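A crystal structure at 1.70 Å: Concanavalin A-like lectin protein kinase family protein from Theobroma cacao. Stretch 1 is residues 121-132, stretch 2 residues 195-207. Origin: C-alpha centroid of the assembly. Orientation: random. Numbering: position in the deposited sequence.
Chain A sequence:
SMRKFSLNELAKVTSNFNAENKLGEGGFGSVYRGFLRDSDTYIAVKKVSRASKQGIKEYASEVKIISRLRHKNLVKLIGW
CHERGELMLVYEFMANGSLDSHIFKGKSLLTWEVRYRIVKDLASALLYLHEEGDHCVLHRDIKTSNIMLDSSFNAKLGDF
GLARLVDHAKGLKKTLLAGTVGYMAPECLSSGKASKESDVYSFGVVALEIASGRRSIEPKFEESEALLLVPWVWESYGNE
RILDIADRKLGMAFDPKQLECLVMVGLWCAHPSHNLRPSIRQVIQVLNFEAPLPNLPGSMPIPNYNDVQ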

# COMPACT_ATOMS: atom_id res chain seq x y z
N ASP A 121 -3.58 -3.81 -10.10
CA ASP A 121 -2.44 -2.86 -10.20
C ASP A 121 -1.45 -3.12 -9.08
O ASP A 121 -0.27 -3.23 -9.30
N LEU A 122 -1.97 -3.23 -7.85
CA LEU A 122 -1.14 -3.53 -6.71
C LEU A 122 -0.48 -4.90 -6.87
O LEU A 122 0.72 -5.03 -6.55
N ALA A 123 -1.22 -5.89 -7.39
CA ALA A 123 -0.66 -7.25 -7.57
C ALA A 123 0.51 -7.22 -8.58
O ALA A 123 1.55 -7.83 -8.35
N SER A 124 0.30 -6.44 -9.64
CA SER A 124 1.35 -6.22 -10.69
C SER A 124 2.60 -5.61 -10.09
O SER A 124 3.72 -6.03 -10.39
N ALA A 125 2.41 -4.59 -9.25
CA ALA A 125 3.56 -4.00 -8.54
C ALA A 125 4.33 -5.03 -7.72
O ALA A 125 5.55 -5.06 -7.76
N LEU A 126 3.61 -5.82 -6.95
CA LEU A 126 4.21 -6.82 -6.10
C LEU A 126 4.95 -7.89 -6.91
O LEU A 126 5.98 -8.36 -6.51
N LEU A 127 4.36 -8.28 -8.03
CA LEU A 127 5.01 -9.29 -8.90
C LEU A 127 6.36 -8.75 -9.36
O LEU A 127 7.36 -9.45 -9.35
N TYR A 128 6.34 -7.50 -9.77
CA TYR A 128 7.59 -6.83 -10.21
C TYR A 128 8.62 -6.79 -9.09
O TYR A 128 9.81 -7.14 -9.25
N LEU A 129 8.17 -6.39 -7.88
CA LEU A 129 9.06 -6.37 -6.76
C LEU A 129 9.63 -7.73 -6.41
O LEU A 129 10.85 -7.86 -6.19
N HIS A 130 8.80 -8.74 -6.35
CA HIS A 130 9.23 -10.05 -5.85
C HIS A 130 10.03 -10.84 -6.87
O HIS A 130 10.90 -11.62 -6.46
N GLU A 131 9.73 -10.65 -8.15
CA GLU A 131 10.20 -11.63 -9.15
C GLU A 131 10.90 -11.05 -10.37
O GLU A 131 11.48 -11.87 -11.09
N GLU A 132 10.77 -9.76 -10.65
CA GLU A 132 11.22 -9.24 -11.96
C GLU A 132 12.50 -8.46 -11.96
O GLU A 132 13.04 -8.21 -13.06
N SER A 195 9.45 -11.78 4.43
CA SER A 195 9.52 -12.67 3.26
C SER A 195 8.53 -12.23 2.22
O SER A 195 7.69 -11.37 2.46
N LYS A 196 8.58 -12.88 1.06
CA LYS A 196 7.55 -12.64 0.05
C LYS A 196 6.15 -12.90 0.66
O LYS A 196 5.23 -12.15 0.42
N GLU A 197 6.07 -13.94 1.46
CA GLU A 197 4.80 -14.36 2.10
C GLU A 197 4.28 -13.32 3.12
O GLU A 197 3.06 -13.14 3.28
N SER A 198 5.17 -12.64 3.84
CA SER A 198 4.73 -11.54 4.70
C SER A 198 4.19 -10.33 3.90
O SER A 198 3.21 -9.73 4.31
N ASP A 199 4.78 -10.06 2.74
CA ASP A 199 4.28 -9.03 1.85
C ASP A 199 2.90 -9.44 1.31
O ASP A 199 2.01 -8.62 1.20
N VAL A 200 2.74 -10.72 0.95
CA VAL A 200 1.47 -11.23 0.43
C VAL A 200 0.37 -11.10 1.53
O VAL A 200 -0.73 -10.76 1.23
N TYR A 201 0.72 -11.33 2.78
CA TYR A 201 -0.23 -11.15 3.92
C TYR A 201 -0.76 -9.72 3.90
O TYR A 201 -1.99 -9.51 3.87
N SER A 202 0.14 -8.73 3.81
CA SER A 202 -0.29 -7.33 3.79
C SER A 202 -1.17 -7.05 2.59
O SER A 202 -2.15 -6.36 2.70
N PHE A 203 -0.80 -7.60 1.42
CA PHE A 203 -1.65 -7.46 0.23
C PHE A 203 -3.08 -7.99 0.46
O PHE A 203 -4.07 -7.38 0.02
N GLY A 204 -3.17 -9.14 1.12
CA GLY A 204 -4.47 -9.80 1.50
C GLY A 204 -5.32 -8.84 2.31
O GLY A 204 -6.49 -8.63 1.97
N VAL A 205 -4.71 -8.22 3.31
CA VAL A 205 -5.43 -7.29 4.18
C VAL A 205 -5.92 -6.12 3.35
O VAL A 205 -7.11 -5.78 3.39
N VAL A 206 -5.04 -5.57 2.50
CA VAL A 206 -5.43 -4.46 1.65
C VAL A 206 -6.58 -4.86 0.73
O VAL A 206 -7.49 -4.08 0.52
N ALA A 207 -6.51 -6.04 0.11
CA ALA A 207 -7.57 -6.51 -0.78
C ALA A 207 -8.93 -6.49 -0.06
O ALA A 207 -9.92 -6.04 -0.60

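Two nearly antiparallel helices pack through an apolar patch at one end and a polar cluster around His-130 at the other. Their axes run at 175° and come within 11.3 Å, and the two stretches bury 472 Å² between them.

The apolar end centres on Phe-203. Its side chain points toward stretch 1 with chi1 t and chi2 88°. Leu-122, in the t,p rotamer, points back toward stretch 2. Its CD2 atom lies 3.6 Å from Phe-203 CD1 and 3.7 Å from Val-206 CG1, so one methyl group packs against both residues. Val-206 has chi1 t and also points toward stretch 1. Ala-123 points sideways. Its small side chain still meets the ring, with Ala-123 CB 3.9 Å from Phe-203 CE1. Leu-126 has chi1 t and chi2 p. Its CD2 atom is 4.0 Å from Phe-203 CB, and its CD1 atom is 4.1 Å from Asp-199 OD2. Leu-126 therefore borders both parts of the contact.

His-130 points toward stretch 2 with chi1 m. Its NE2 atom donates a hydrogen bond to Asp-199 OD2, at 3.0 Å and nearly linear at 177°. Asp-199 points toward the histidine with chi1 at -93°, between wells. Its carboxylate also has hydrogen bonds elsewhere in the structure. Val-200, chi1 t, sits at the ring edge, with CG2 4.4 Å from His-130 CE1.

Lys-196 starts sideways in an extended m,t,t,t rotamer. Its CG atom lies over the face of the His-130 ring, 3.9 Å from the centroid, in a CH-pi contact. The chain then carries NZ to Glu-131 OE2, forming a 2.9 Å salt bridge. Glu-131 also leaves its backbone sideways, with chi1 and chi2 both m, but its end comes nearer to stretch 2.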

# COMPACT_ATOMS: atom_id res chain seq x y z
CB ASP A 121 -2.84 -1.37 -10.12
CG ASP A 121 -3.53 -0.81 -11.37
OD1 ASP A 121 -3.49 -1.46 -12.45
OD2 ASP A 121 -4.08 0.32 -11.28
CB LEU A 122 -1.97 -3.47 -5.39
CG LEU A 122 -1.19 -3.82 -4.13
CD1 LEU A 122 -0.07 -2.88 -3.87
CD2 LEU A 122 -2.20 -3.80 -2.97
CB ALA A 123 -1.70 -8.24 -7.99
CB SER A 124 0.80 -5.39 -11.84
OG SER A 124 -0.11 -6.20 -12.59
CB ALA A 125 3.09 -2.84 -7.65
CB LEU A 126 3.16 -7.44 -5.19
CG LEU A 126 3.67 -8.00 -3.88
CD1 LEU A 126 4.71 -7.10 -3.25
CD2 LEU A 126 2.51 -8.24 -2.92
CB LEU A 127 4.14 -9.62 -10.09
CG LEU A 127 4.69 -10.64 -11.06
CD1 LEU A 127 4.89 -11.98 -10.41
CD2 LEU A 127 3.78 -10.79 -12.29
CB TYR A 128 7.27 -5.48 -10.77
CG TYR A 128 8.50 -4.63 -11.11
CD1 TYR A 128 9.16 -4.82 -12.30
CD2 TYR A 128 8.96 -3.61 -10.27
CE1 TYR A 128 10.28 -4.05 -12.64
CE2 TYR A 128 10.06 -2.84 -10.60
CZ TYR A 128 10.71 -3.04 -11.80
OH TYR A 128 11.80 -2.27 -12.08
CB LEU A 129 8.35 -5.75 -5.50
CG LEU A 129 7.96 -4.27 -5.55
CD1 LEU A 129 7.24 -3.88 -4.28
CD2 LEU A 129 9.16 -3.38 -5.82
CB HIS A 130 8.06 -10.89 -5.37
CG HIS A 130 7.47 -10.41 -4.08
ND1 HIS A 130 6.33 -10.98 -3.51
CD2 HIS A 130 7.83 -9.39 -3.28
CE1 HIS A 130 6.05 -10.34 -2.39
NE2 HIS A 130 6.94 -9.37 -2.21
CB GLU A 131 9.02 -12.43 -9.66
CG GLU A 131 8.27 -13.23 -8.60
CD GLU A 131 9.15 -14.21 -7.81
OE1 GLU A 131 10.20 -14.68 -8.38
OE2 GLU A 131 8.82 -14.51 -6.61
CB GLU A 132 10.13 -8.39 -12.58
CG GLU A 132 8.85 -9.16 -12.88
CD GLU A 132 7.80 -8.31 -13.53
OE1 GLU A 132 8.13 -7.45 -14.36
OE2 GLU A 132 6.62 -8.58 -13.32
CB SER A 195 9.18 -14.09 3.69
OG SER A 195 7.85 -14.13 4.23
CB LYS A 196 7.74 -13.55 -1.17
CG LYS A 196 9.01 -13.21 -1.97
CD LYS A 196 9.25 -14.21 -3.12
CE LYS A 196 10.63 -13.96 -3.71
NZ LYS A 196 10.96 -15.07 -4.69
CB GLU A 197 4.96 -15.73 2.76
CG GLU A 197 5.12 -16.92 1.81
CD GLU A 197 6.47 -16.94 1.14
OE1 GLU A 197 7.45 -16.45 1.74
OE2 GLU A 197 6.58 -17.36 -0.05
CB SER A 198 5.77 -11.16 5.78
OG SER A 198 6.90 -10.51 5.24
CB ASP A 199 5.24 -8.81 0.68
CG ASP A 199 6.24 -7.70 0.93
OD1 ASP A 199 6.19 -7.06 2.00
OD2 ASP A 199 7.10 -7.48 0.05
CB VAL A 200 1.62 -12.66 -0.17
CG1 VAL A 200 0.28 -13.36 -0.31
CG2 VAL A 200 2.32 -12.54 -1.52
CB TYR A 201 0.45 -11.53 5.20
CG TYR A 201 -0.50 -11.30 6.39
CD1 TYR A 201 -0.68 -10.04 6.94
CD2 TYR A 201 -1.23 -12.36 6.88
CE1 TYR A 201 -1.58 -9.85 7.98
CE2 TYR A 201 -2.15 -12.17 7.91
CZ TYR A 201 -2.27 -10.94 8.45
OH TYR A 201 -3.19 -10.75 9.50
CB SER A 202 0.91 -6.39 3.72
OG SER A 202 1.87 -6.68 4.73
CB PHE A 203 -0.98 -8.22 -0.98
CG PHE A 203 -1.85 -8.32 -2.21
CD1 PHE A 203 -1.85 -7.33 -3.16
CD2 PHE A 203 -2.70 -9.40 -2.37
CE1 PHE A 203 -2.68 -7.41 -4.28
CE2 PHE A 203 -3.54 -9.48 -3.47
CZ PHE A 203 -3.52 -8.48 -4.43
CB VAL A 205 -4.57 -6.78 5.32
CG1 VAL A 205 -5.32 -5.74 6.13
CG2 VAL A 205 -4.13 -7.93 6.20
CB VAL A 206 -4.20 -3.92 0.86
CG1 VAL A 206 -4.65 -3.01 -0.28
CG2 VAL A 206 -3.27 -3.18 1.84
CB ALA A 207 -7.28 -7.91 -1.26